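NADH kinase POS5, mitochondrial (Saccharomyces cerevisiae, PDB 3AFO) phosphorylates NADH, and about half as readily NAD(+), at the expense of ATP in mitochondria, supplying the cell with the reductant NADPH. Local coordinates at residues A[52-57]-A[145-150]; A[150-155]-A[369-374]; A[172-177]-A[359-364]. All coordinates share one frame; numbering follows the deposited sequence. Where two conformers were deposited one is given.

Interactions 1 and 2 are partly buried, mostly apolar and without hydrogen bonds across them, whereas interaction 3 is a surface contact made by one salt bridge, given for one of two glutamate conformers. Interaction 1 joins the start of helix 53-69 to the turn after strand 142-146. Interaction 2 takes up the chain at Leu150, which the two share, and sets the loop 150-155 against the end of helix 363-370 beside bound NADH. Interaction 3 lies at the other end of that helix, where residues 359-364 meet strand 174-186. It touches interaction 2 through Pro155 and Lys359, while interactions 1 and 3 stay about 9 Å apart at their nearest atoms.

Interaction 1 of 3, residues A[52-57]-A[145-150]; sequences TPSTRE and FALGTL
Leu147 packs against Ser54 and Thr55 in a small, mostly apolar contact between the first turn of helix 53-69 and the turn that leaves strand 142-146. Both pieces lie past the C-terminal ends of strands in the parallel sheet of the N-terminal domain. The closest approach is methyl to methylene: Thr55 CG2 lies 3.8 Å from Leu147 CB, the two side chains running at a slant to one another. The Thr55 hydroxyl sits between the backbone N and the carbonyl carbon (chi1 73°), which leaves CG2 anti to the carbonyl carbon and facing the leucine, while OG1 is hydrogen-bonded to the carbonyl of Lys49. One branch of Leu147 reaches the helix backbone, CD2 coming to 3.9 Å from Ser54 O. The Ser54 hydroxyl lies over the start of the turn, with OG 4.1 Å from Leu147 CB and 4.0 Å from Gly148 N, a separation too long for a hydrogen bond. Ser54 OG also makes a weak bond of 3.5 Å to Thr52 OG1, on the residue just before the helix. The chain turns at Gly148 with a positive phi of 73°, a backbone shape that suits a glycine, and brings Gly148 N beside the serine. Nothing polar ties the two segments together, and the fit rests on van der Waals packing. Strand 117-122 runs between strands 43-48 and 142-146 in the sheet; Leu147 pairs with Gly122 through the backbone and touches Leu121 of that strand, while Thr55 leans on Lys48 of strand 43-48.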
loop_
_atom_site.group_PDB
_atom_site.type_symbol
_atom_site.label_atom_id
_atom_site.label_comp_id
_atom_site.label_asym_id
_atom_site.label_seq_id
_atom_site.Cartn_x
_atom_site.Cartn_y
_atom_site.Cartn_z
ATOM N N THR A 52 -28.937 2.353 -23.665
ATOM C CA THR A 52 -28.090 3.504 -23.972
ATOM C C THR A 52 -28.150 3.840 -25.461
ATOM O O THR A 52 -27.696 3.054 -26.298
ATOM C CB THR A 52 -26.642 3.400 -23.371
ATOM O OG1 THR A 52 -25.667 3.758 -24.349
ATOM C CG2 THR A 52 -26.351 2.031 -22.876
ATOM N N PRO A 53 -28.762 4.998 -25.791
ATOM C CA PRO A 53 -29.062 5.432 -27.155
ATOM C C PRO A 53 -27.890 5.316 -28.117
ATOM O O PRO A 53 -28.069 4.802 -29.224
ATOM C CB PRO A 53 -29.464 6.900 -26.964
ATOM C CG PRO A 53 -30.149 6.896 -25.631
ATOM C CD PRO A 53 -29.342 5.922 -24.788
ATOM N N SER A 54 -26.707 5.777 -27.706
ATOM C CA SER A 54 -25.530 5.701 -28.561
ATOM C C SER A 54 -25.250 4.269 -29.079
ATOM O O SER A 54 -24.851 4.100 -30.226
ATOM C CB SER A 54 -24.293 6.264 -27.839
ATOM O OG SER A 54 -23.825 5.374 -26.838
ATOM N N THR A 55 -25.455 3.249 -28.243
ATOM C CA THR A 55 -25.133 1.871 -28.667
ATOM C C THR A 55 -26.229 1.242 -29.541
ATOM O O THR A 55 -25.933 0.420 -30.404
ATOM C CB THR A 55 -24.764 0.923 -27.494
ATOM O OG1 THR A 55 -25.934 0.583 -26.745
ATOM C CG2 THR A 55 -23.713 1.557 -26.572
ATOM N N ARG A 56 -27.483 1.624 -29.307
ATOM C CA ARG A 56 -28.578 1.231 -30.191
ATOM C C ARG A 56 -28.395 1.886 -31.567
ATOM O O ARG A 56 -28.524 1.227 -32.604
ATOM C CB ARG A 56 -29.927 1.584 -29.561
ATOM C CG ARG A 56 -31.158 1.178 -30.380
ATOM C CD ARG A 56 -32.453 1.417 -29.577
ATOM N NE ARG A 56 -33.610 1.674 -30.439
ATOM C CZ ARG A 56 -34.881 1.670 -30.031
ATOM N NH1 ARG A 56 -35.188 1.411 -28.760
ATOM N NH2 ARG A 56 -35.859 1.920 -30.901
ATOM N N GLU A 57 -28.044 3.170 -31.570
ATOM C CA GLU A 57 -27.746 3.890 -32.803
ATOM C C GLU A 57 -26.566 3.286 -33.547
ATOM O O GLU A 57 -26.615 3.128 -34.771
ATOM C CB GLU A 57 -27.484 5.369 -32.511
ATOM C CG GLU A 57 -28.767 6.171 -32.236
ATOM C CD GLU A 57 -28.497 7.519 -31.581
ATOM O OE1 GLU A 57 -27.414 8.102 -31.817
ATOM O OE2 GLU A 57 -29.373 7.991 -30.820
ATOM N N PHE A 145 -15.811 -2.292 -29.740
ATOM C CA PHE A 145 -15.894 -0.850 -29.995
ATOM C C PHE A 145 -16.410 -0.105 -28.780
ATOM O O PHE A 145 -17.443 -0.460 -28.219
ATOM C CB PHE A 145 -16.830 -0.551 -31.171
ATOM C CG PHE A 145 -16.327 -1.052 -32.496
ATOM C CD1 PHE A 145 -15.315 -0.384 -33.169
ATOM C CD2 PHE A 145 -16.903 -2.177 -33.088
ATOM C CE1 PHE A 145 -14.859 -0.840 -34.412
ATOM C CE2 PHE A 145 -16.461 -2.632 -34.322
ATOM C CZ PHE A 145 -15.436 -1.968 -34.984
ATOM N N ALA A 146 -15.698 0.949 -28.400
ATOM C CA ALA A 146 -16.042 1.758 -27.229
ATOM C C ALA A 146 -17.091 2.819 -27.546
ATOM O O ALA A 146 -16.866 3.710 -28.376
ATOM C CB ALA A 146 -14.797 2.407 -26.672
ATOM N N LEU A 147 -18.238 2.713 -26.887
ATOM C CA LEU A 147 -19.278 3.725 -26.986
ATOM C C LEU A 147 -19.681 4.156 -25.593
ATOM O O LEU A 147 -19.636 3.356 -24.664
ATOM C CB LEU A 147 -20.497 3.188 -27.735
ATOM C CG LEU A 147 -20.276 3.129 -29.249
ATOM C CD1 LEU A 147 -20.694 1.791 -29.800
ATOM C CD2 LEU A 147 -20.961 4.294 -29.968
ATOM N N GLY A 148 -20.093 5.413 -25.458
ATOM C CA GLY A 148 -20.506 5.950 -24.160
ATOM C C GLY A 148 -19.292 6.174 -23.272
ATOM O O GLY A 148 -18.196 6.496 -23.756
ATOM N N THR A 149 -19.485 5.992 -21.973
ATOM C CA THR A 149 -18.424 6.205 -20.992
ATOM C C THR A 149 -17.300 5.198 -21.239
ATOM O O THR A 149 -17.549 4.012 -21.455
ATOM C CB THR A 149 -18.973 6.085 -19.557
ATOM O OG1 THR A 149 -20.040 7.028 -19.391
ATOM C CG2 THR A 149 -17.881 6.379 -18.509
ATOM N N LEU A 150 -16.068 5.688 -21.232
ATOM C CA LEU A 150 -14.917 4.839 -21.498
ATOM C C LEU A 150 -14.626 3.808 -20.407
ATOM O O LEU A 150 -14.826 4.055 -19.210
ATOM C CB LEU A 150 -13.674 5.679 -21.812
ATOM C CG LEU A 150 -13.634 6.281 -23.225
ATOM C CD1 LEU A 150 -12.280 6.919 -23.487
ATOM C CD2 LEU A 150 -13.944 5.237 -24.308
#

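Interaction 2 of 3, residues A[150-155]-A[369-374]; sequences LGFLSP and NELLGF. With NAI (1,4-dihydronicotinamide adenine dinucleotide), chain C.
The loop 150-155 forms part of the NADH pocket, and its Phe152 ring is wedged between the adenine of the dinucleotide and two leucines at the end of helix 363-370. With CG anti to the backbone N (chi1 -175°), the ring swings away from its own loop toward the helix. On that side Phe152 CE1 lies 3.7 Å from Leu372 CG, the two side chains crossing at about a right angle. Leu371 adds its CD1 methyl, 3.9 Å from Phe152 CD1 and 4.0 Å from Gly151 O. Toward the ligand, the approach is tighter: Phe152 CB is 3.3 Å from NADH C2A, and Phe152 CD2 comes within 3.6 Å of NADH N1A, the phenyl ring meeting the adenine obliquely and not as a stack. Gly151, lacking a side chain, lets the ribose hydroxyl lie close, its CA being 3.5 Å from NADH O2B, the 2'-oxygen that carries the phosphate in NADPH. Leu153 CD2 lies 3.7 Å from the adenine amino nitrogen N6A. An alanine in place of Phe152 would keep the CB contact to C2A but would probably open a gap where the ring stood, costing Leu371 and Leu372 the aromatic surface they pack on and the adenine its contact with CD2. The Asp124 carboxylate receives the backbone N of both Phe152 and Leu153 while also bonding NADH; on the helix side, Leu372 packs on Phe378 of the second subunit. An aspartate that holds both the ligand and the loop belongs to the Gly-Gly-Asp-Gly motif of NAD kinases, whose dinucleotide site this loop lines.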
loop_
_atom_site.group_PDB
_atom_site.type_symbol
_atom_site.label_atom_id
_atom_site.label_comp_id
_atom_site.label_asym_id
_atom_site.label_seq_id
_atom_site.Cartn_x
_atom_site.Cartn_y
_atom_site.Cartn_z
ATOM N N LEU A 150 -16.068 5.688 -21.232
ATOM C CA LEU A 150 -14.917 4.839 -21.498
ATOM C C LEU A 150 -14.626 3.808 -20.407
ATOM O O LEU A 150 -14.826 4.055 -19.210
ATOM C CB LEU A 150 -13.674 5.679 -21.812
ATOM C CG LEU A 150 -13.634 6.281 -23.225
ATOM C CD1 LEU A 150 -12.280 6.919 -23.487
ATOM C CD2 LEU A 150 -13.944 5.237 -24.308
ATOM N N GLY A 151 -14.193 2.637 -20.860
ATOM C CA GLY A 151 -13.686 1.578 -20.006
ATOM C C GLY A 151 -12.254 1.343 -20.433
ATOM O O GLY A 151 -11.636 2.222 -21.040
ATOM N N PHE A 152 -11.731 0.159 -20.139
ATOM C CA PHE A 152 -10.337 -0.147 -20.402
ATOM C C PHE A 152 -10.117 -1.107 -21.576
ATOM O O PHE A 152 -9.111 -0.997 -22.274
ATOM C CB PHE A 152 -9.685 -0.717 -19.136
ATOM C CG PHE A 152 -8.197 -0.961 -19.258
ATOM C CD1 PHE A 152 -7.291 0.106 -19.210
ATOM C CD2 PHE A 152 -7.699 -2.253 -19.399
ATOM C CE1 PHE A 152 -5.912 -0.102 -19.306
ATOM C CE2 PHE A 152 -6.320 -2.486 -19.494
ATOM C CZ PHE A 152 -5.415 -1.401 -19.449
ATOM N N LEU A 153 -11.052 -2.035 -21.788
ATOM C CA LEU A 153 -10.806 -3.190 -22.677
ATOM C C LEU A 153 -11.057 -2.981 -24.179
ATOM O O LEU A 153 -10.350 -3.581 -25.000
ATOM C CB LEU A 153 -11.555 -4.438 -22.177
ATOM C CG LEU A 153 -11.213 -4.909 -20.747
ATOM C CD1 LEU A 153 -12.126 -6.037 -20.309
ATOM C CD2 LEU A 153 -9.751 -5.328 -20.620
ATOM N N SER A 154 -12.052 -2.170 -24.540
ATOM C CA SER A 154 -12.376 -1.937 -25.956
ATOM C C SER A 154 -11.330 -1.053 -26.633
ATOM O O SER A 154 -11.224 0.132 -26.304
ATOM C CB SER A 154 -13.762 -1.302 -26.098
ATOM O OG SER A 154 -14.754 -2.042 -25.404
ATOM N N PRO A 155 -10.555 -1.610 -27.586
ATOM C CA PRO A 155 -9.469 -0.810 -28.151
ATOM C C PRO A 155 -9.877 0.177 -29.262
ATOM O O PRO A 155 -9.068 1.027 -29.627
ATOM C CB PRO A 155 -8.514 -1.870 -28.740
ATOM C CG PRO A 155 -9.084 -3.212 -28.348
ATOM C CD PRO A 155 -10.542 -2.975 -28.137
ATOM N N ASN A 369 -1.033 3.910 -19.395
ATOM C CA ASN A 369 -0.647 5.325 -19.348
ATOM C C ASN A 369 -1.809 6.284 -19.561
ATOM O O ASN A 369 -2.033 7.164 -18.734
ATOM C CB ASN A 369 0.465 5.640 -20.360
ATOM C CG ASN A 369 1.845 5.215 -19.873
ATOM O OD1 ASN A 369 2.105 5.128 -18.668
ATOM N ND2 ASN A 369 2.745 4.972 -20.817
ATOM N N GLU A 370 -2.543 6.115 -20.664
ATOM C CA GLU A 370 -3.555 7.101 -21.070
ATOM C C GLU A 370 -4.921 6.933 -20.420
ATOM O O GLU A 370 -5.608 7.923 -20.149
ATOM C CB GLU A 370 -3.713 7.139 -22.595
ATOM C CG GLU A 370 -2.423 7.488 -23.333
ATOM C CD GLU A 370 -2.635 7.771 -24.814
ATOM O OE1 GLU A 370 -3.795 7.720 -25.285
ATOM O OE2 GLU A 370 -1.634 8.051 -25.509
ATOM N N LEU A 371 -5.332 5.698 -20.180
ATOM C CA LEU A 371 -6.639 5.463 -19.580
ATOM C C LEU A 371 -6.590 5.387 -18.060
ATOM O O LEU A 371 -7.495 5.880 -17.386
ATOM C CB LEU A 371 -7.272 4.190 -20.149
ATOM C CG LEU A 371 -7.350 4.129 -21.678
ATOM C CD1 LEU A 371 -7.779 2.740 -22.111
ATOM C CD2 LEU A 371 -8.309 5.213 -22.220
ATOM N N LEU A 372 -5.548 4.759 -17.521
ATOM C CA LEU A 372 -5.448 4.569 -16.066
ATOM C C LEU A 372 -4.571 5.621 -15.378
ATOM O O LEU A 372 -4.592 5.741 -14.155
ATOM C CB LEU A 372 -4.948 3.160 -15.730
ATOM C CG LEU A 372 -5.752 1.961 -16.249
ATOM C CD1 LEU A 372 -5.118 0.692 -15.715
ATOM C CD2 LEU A 372 -7.224 2.028 -15.869
ATOM N N GLY A 373 -3.823 6.387 -16.167
ATOM C CA GLY A 373 -2.936 7.419 -15.629
ATOM C C GLY A 373 -1.777 6.829 -14.847
ATOM O O GLY A 373 -1.402 7.359 -13.789
ATOM N N PHE A 374 -1.233 5.714 -15.347
ATOM C CA PHE A 374 -0.123 5.035 -14.686
ATOM C C PHE A 374 1.058 5.984 -14.541
ATOM O O PHE A 374 1.418 6.669 -15.497
ATOM C CB PHE A 374 0.317 3.791 -15.469
ATOM C CG PHE A 374 1.624 3.216 -15.008
ATOM C CD1 PHE A 374 1.700 2.481 -13.821
ATOM C CD2 PHE A 374 2.788 3.411 -15.749
ATOM C CE1 PHE A 374 2.911 1.964 -13.390
ATOM C CE2 PHE A 374 3.991 2.888 -15.333
ATOM C CZ PHE A 374 4.061 2.159 -14.148
HETATM P PA NAI C . -19.177 -2.117 -13.532
HETATM O O1A NAI C . -19.528 -1.061 -14.538
HETATM O O2A NAI C . -20.005 -2.040 -12.139
HETATM O O5B NAI C . -17.686 -2.025 -13.069
HETATM C C5B NAI C . -16.765 -1.858 -14.036
HETATM C C4B NAI C . -15.904 -0.697 -13.690
HETATM O O4B NAI C . -14.609 -1.357 -13.718
HETATM C C3B NAI C . -16.043 0.112 -14.975
HETATM O O3B NAI C . -15.499 1.418 -14.773
HETATM C C2B NAI C . -15.173 -0.710 -15.928
HETATM O O2B NAI C . -14.649 0.081 -16.986
HETATM C C1B NAI C . -14.018 -1.126 -15.018
HETATM N N9A NAI C . -13.393 -2.396 -15.485
HETATM C C8A NAI C . -13.987 -3.583 -15.655
HETATM N N7A NAI C . -13.077 -4.469 -16.092
HETATM C C5A NAI C . -11.900 -3.849 -16.177
HETATM C C6A NAI C . -10.611 -4.234 -16.552
HETATM N N6A NAI C . -10.317 -5.492 -16.937
HETATM N N1A NAI C . -9.639 -3.301 -16.524
HETATM C C2A NAI C . -9.873 -2.051 -16.153
HETATM N N3A NAI C . -11.084 -1.656 -15.789
HETATM C C4A NAI C . -12.110 -2.526 -15.797
HETATM O O3 NAI C . -19.459 -3.660 -14.074
HETATM P PN NAI C . -18.865 -4.225 -15.456
HETATM O O1N NAI C . -18.462 -3.088 -16.346
HETATM O O2N NAI C . -19.820 -5.279 -15.857
HETATM O O5D NAI C . -17.461 -4.962 -15.059
HETATM C C5D NAI C . -17.432 -5.977 -14.070
HETATM C C4D NAI C . -16.189 -5.811 -13.212
HETATM O O4D NAI C . -16.485 -4.774 -12.248
HETATM C C3D NAI C . -15.908 -7.010 -12.319
HETATM O O3D NAI C . -15.204 -8.031 -13.039
HETATM C C2D NAI C . -15.021 -6.369 -11.228
HETATM O O2D NAI C . -13.636 -6.572 -11.547
HETATM C C1D NAI C . -15.367 -4.856 -11.355
HETATM N N1N NAI C . -15.748 -4.370 -10.019
HETATM C C2N NAI C . -14.923 -3.416 -9.431
HETATM C C3N NAI C . -15.195 -2.922 -8.166
HETATM C C7N NAI C . -14.244 -1.848 -7.578
HETATM O O7N NAI C . -14.438 -1.332 -6.479
HETATM N N7N NAI C . -13.225 -1.525 -8.347
HETATM C C4N NAI C . -16.319 -3.394 -7.478
HETATM C C5N NAI C . -17.165 -4.364 -8.055
HETATM C C6N NAI C . -16.887 -4.869 -9.326
#

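Interaction 3 of 3, residues A[172-177]-A[359-364]; sequences RAKCLH and KTENDW
In one of the two deposited conformers of Glu361, its carboxylate meets the Lys174 ammonium on the syn side of OE2, 15° out of its plane, with Lys174 NZ 3.1 Å from Glu361 OE2. A second flat group, the Asp363 carboxylate, gathers the turn behind: OD2 takes Lys359 N through its syn lone pair, while Thr360 N and Thr360 OG1 both reach OD1 from one face of the plane. Of these, the bond from Thr360 OG1 to Asp363 OD1 is the shortest, 2.6 Å. Thr360 OG1 in turn accepts from Asn362 N, 3.1 Å away, in an ST turn that shapes the backbone carrying Glu361. The bridge itself is slender. Lys174 runs out extended beyond CG, and Glu361 bends at chi2 (-93°) to meet it; both residues lie exposed to solvent, so the bridge is probably not permanent. Around it, strand 174-186 is flanked by strands 33-36 and 354-357, Lys174 leaning on Ser34 and Glu361 on Leu32, while helix 363-370 sets off from the turn and packs Trp364 on Leu276 of the third subunit.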
loop_
_atom_site.group_PDB
_atom_site.type_symbol
_atom_site.label_atom_id
_atom_site.label_comp_id
_atom_site.label_asym_id
_atom_site.label_seq_id
_atom_site.Cartn_x
_atom_site.Cartn_y
_atom_site.Cartn_z
ATOM N N ARG A 172 -6.465 -9.608 -42.101
ATOM C CA ARG A 172 -5.281 -8.770 -41.819
ATOM C C ARG A 172 -5.181 -8.249 -40.366
ATOM O O ARG A 172 -4.273 -7.483 -40.036
ATOM C CB ARG A 172 -5.198 -7.589 -42.790
ATOM C CG ARG A 172 -5.093 -7.996 -44.272
ATOM C CD ARG A 172 -4.758 -6.790 -45.131
ATOM N NE ARG A 172 -5.857 -5.824 -45.169
ATOM C CZ ARG A 172 -6.809 -5.815 -46.100
ATOM N NH1 ARG A 172 -6.798 -6.719 -47.075
ATOM N NH2 ARG A 172 -7.776 -4.905 -46.057
ATOM N N ALA A 173 -6.117 -8.650 -39.517
ATOM C CA ALA A 173 -6.118 -8.199 -38.128
ATOM C C ALA A 173 -5.275 -9.115 -37.250
ATOM O O ALA A 173 -5.006 -10.274 -37.604
ATOM C CB ALA A 173 -7.539 -8.126 -37.592
ATOM N N LYS A 174 -4.875 -8.584 -36.094
ATOM C CA LYS A 174 -4.161 -9.360 -35.083
ATOM C C LYS A 174 -4.902 -9.300 -33.754
ATOM O O LYS A 174 -5.606 -8.322 -33.472
ATOM C CB LYS A 174 -2.732 -8.850 -34.929
ATOM C CG LYS A 174 -1.817 -9.287 -36.064
ATOM C CD LYS A 174 -0.422 -8.741 -35.881
ATOM C CE LYS A 174 0.454 -9.068 -37.066
ATOM N NZ LYS A 174 1.800 -8.473 -36.844
ATOM N N CYS A 175 -4.743 -10.351 -32.952
ATOM C CA CYS A 175 -5.463 -10.504 -31.694
ATOM C C CYS A 175 -4.506 -10.748 -30.531
ATOM O O CYS A 175 -3.467 -11.397 -30.698
ATOM C CB CYS A 175 -6.412 -11.696 -31.772
ATOM S SG CYS A 175 -7.836 -11.470 -32.859
ATOM N N LEU A 176 -4.884 -10.223 -29.369
ATOM C CA LEU A 176 -4.273 -10.564 -28.101
ATOM C C LEU A 176 -5.050 -11.713 -27.472
ATOM O O LEU A 176 -6.294 -11.680 -27.379
ATOM C CB LEU A 176 -4.302 -9.350 -27.158
ATOM C CG LEU A 176 -3.940 -9.569 -25.683
ATOM C CD1 LEU A 176 -2.413 -9.562 -25.491
ATOM C CD2 LEU A 176 -4.613 -8.505 -24.831
ATOM N N HIS A 177 -4.309 -12.726 -27.038
ATOM C CA HIS A 177 -4.888 -13.839 -26.308
ATOM C C HIS A 177 -5.046 -13.502 -24.826
ATOM O O HIS A 177 -4.104 -13.032 -24.182
ATOM C CB HIS A 177 -4.042 -15.101 -26.485
ATOM C CG HIS A 177 -4.579 -16.277 -25.746
ATOM N ND1 HIS A 177 -5.647 -17.014 -26.207
ATOM C CD2 HIS A 177 -4.222 -16.826 -24.561
ATOM C CE1 HIS A 177 -5.912 -17.981 -25.348
ATOM N NE2 HIS A 177 -5.069 -17.885 -24.336
ATOM N N LYS A 359 -5.500 -3.082 -31.634
ATOM C CA LYS A 359 -5.316 -1.913 -32.499
ATOM C C LYS A 359 -3.866 -1.715 -32.957
ATOM O O LYS A 359 -3.607 -1.494 -34.142
ATOM C CB LYS A 359 -5.822 -0.654 -31.801
ATOM C CG LYS A 359 -5.813 0.589 -32.690
ATOM C CD LYS A 359 -6.517 1.741 -32.019
ATOM C CE LYS A 359 -6.388 2.998 -32.859
ATOM N NZ LYS A 359 -6.831 4.186 -32.098
ATOM N N THR A 360 -2.933 -1.775 -32.010
ATOM C CA THR A 360 -1.503 -1.627 -32.278
ATOM C C THR A 360 -0.800 -2.773 -31.572
ATOM O O THR A 360 -1.444 -3.565 -30.883
ATOM C CB THR A 360 -0.935 -0.280 -31.715
ATOM O OG1 THR A 360 -1.033 -0.268 -30.278
ATOM C CG2 THR A 360 -1.686 0.919 -32.278
ATOM N N GLU A 361 0.518 -2.827 -31.750
ATOM C CA GLU A 361 1.383 -3.775 -31.068
ATOM C C GLU A 361 1.789 -3.257 -29.682
ATOM O O GLU A 361 2.616 -3.871 -29.003
ATOM C CB GLU A 361 2.628 -4.022 -31.924
ATOM C CG GLU A 361 2.333 -4.242 -33.408
ATOM C CD GLU A 361 2.167 -5.710 -33.767
ATOM O OE1 GLU A 361 2.495 -6.572 -32.925
ATOM O OE2 GLU A 361 1.712 -6.009 -34.894
ATOM N N ASN A 362 1.209 -2.130 -29.266
ATOM C CA ASN A 362 1.522 -1.526 -27.979
ATOM C C ASN A 362 0.306 -0.988 -27.216
ATOM O O ASN A 362 0.394 0.033 -26.517
ATOM C CB ASN A 362 2.593 -0.452 -28.191
ATOM C CG ASN A 362 3.920 -1.047 -28.683
ATOM O OD1 ASN A 362 4.574 -1.820 -27.969
ATOM N ND2 ASN A 362 4.308 -0.702 -29.908
ATOM N N ASP A 363 -0.815 -1.699 -27.337
ATOM C CA ASP A 363 -2.091 -1.286 -26.733
ATOM C C ASP A 363 -2.008 -1.219 -25.215
ATOM O O ASP A 363 -2.659 -0.387 -24.589
ATOM C CB ASP A 363 -3.214 -2.260 -27.112
ATOM C CG ASP A 363 -3.722 -2.065 -28.543
ATOM O OD1 ASP A 363 -3.296 -1.103 -29.210
ATOM O OD2 ASP A 363 -4.565 -2.876 -28.987
ATOM N N TRP A 364 -1.217 -2.121 -24.640
ATOM C CA TRP A 364 -1.161 -2.299 -23.206
ATOM C C TRP A 364 -0.467 -1.121 -22.517
ATOM O O TRP A 364 -1.020 -0.533 -21.604
ATOM C CB TRP A 364 -0.476 -3.623 -22.825
ATOM C CG TRP A 364 -0.529 -3.837 -21.321
ATOM C CD1 TRP A 364 -1.648 -4.041 -20.559
ATOM C CD2 TRP A 364 0.581 -3.843 -20.415
ATOM N NE1 TRP A 364 -1.298 -4.171 -19.225
ATOM C CE2 TRP A 364 0.064 -4.067 -19.118
ATOM C CE3 TRP A 364 1.966 -3.693 -20.577
ATOM C CZ2 TRP A 364 0.886 -4.138 -17.985
ATOM C CZ3 TRP A 364 2.783 -3.768 -19.447
ATOM C CH2 TRP A 364 2.235 -3.988 -18.169
#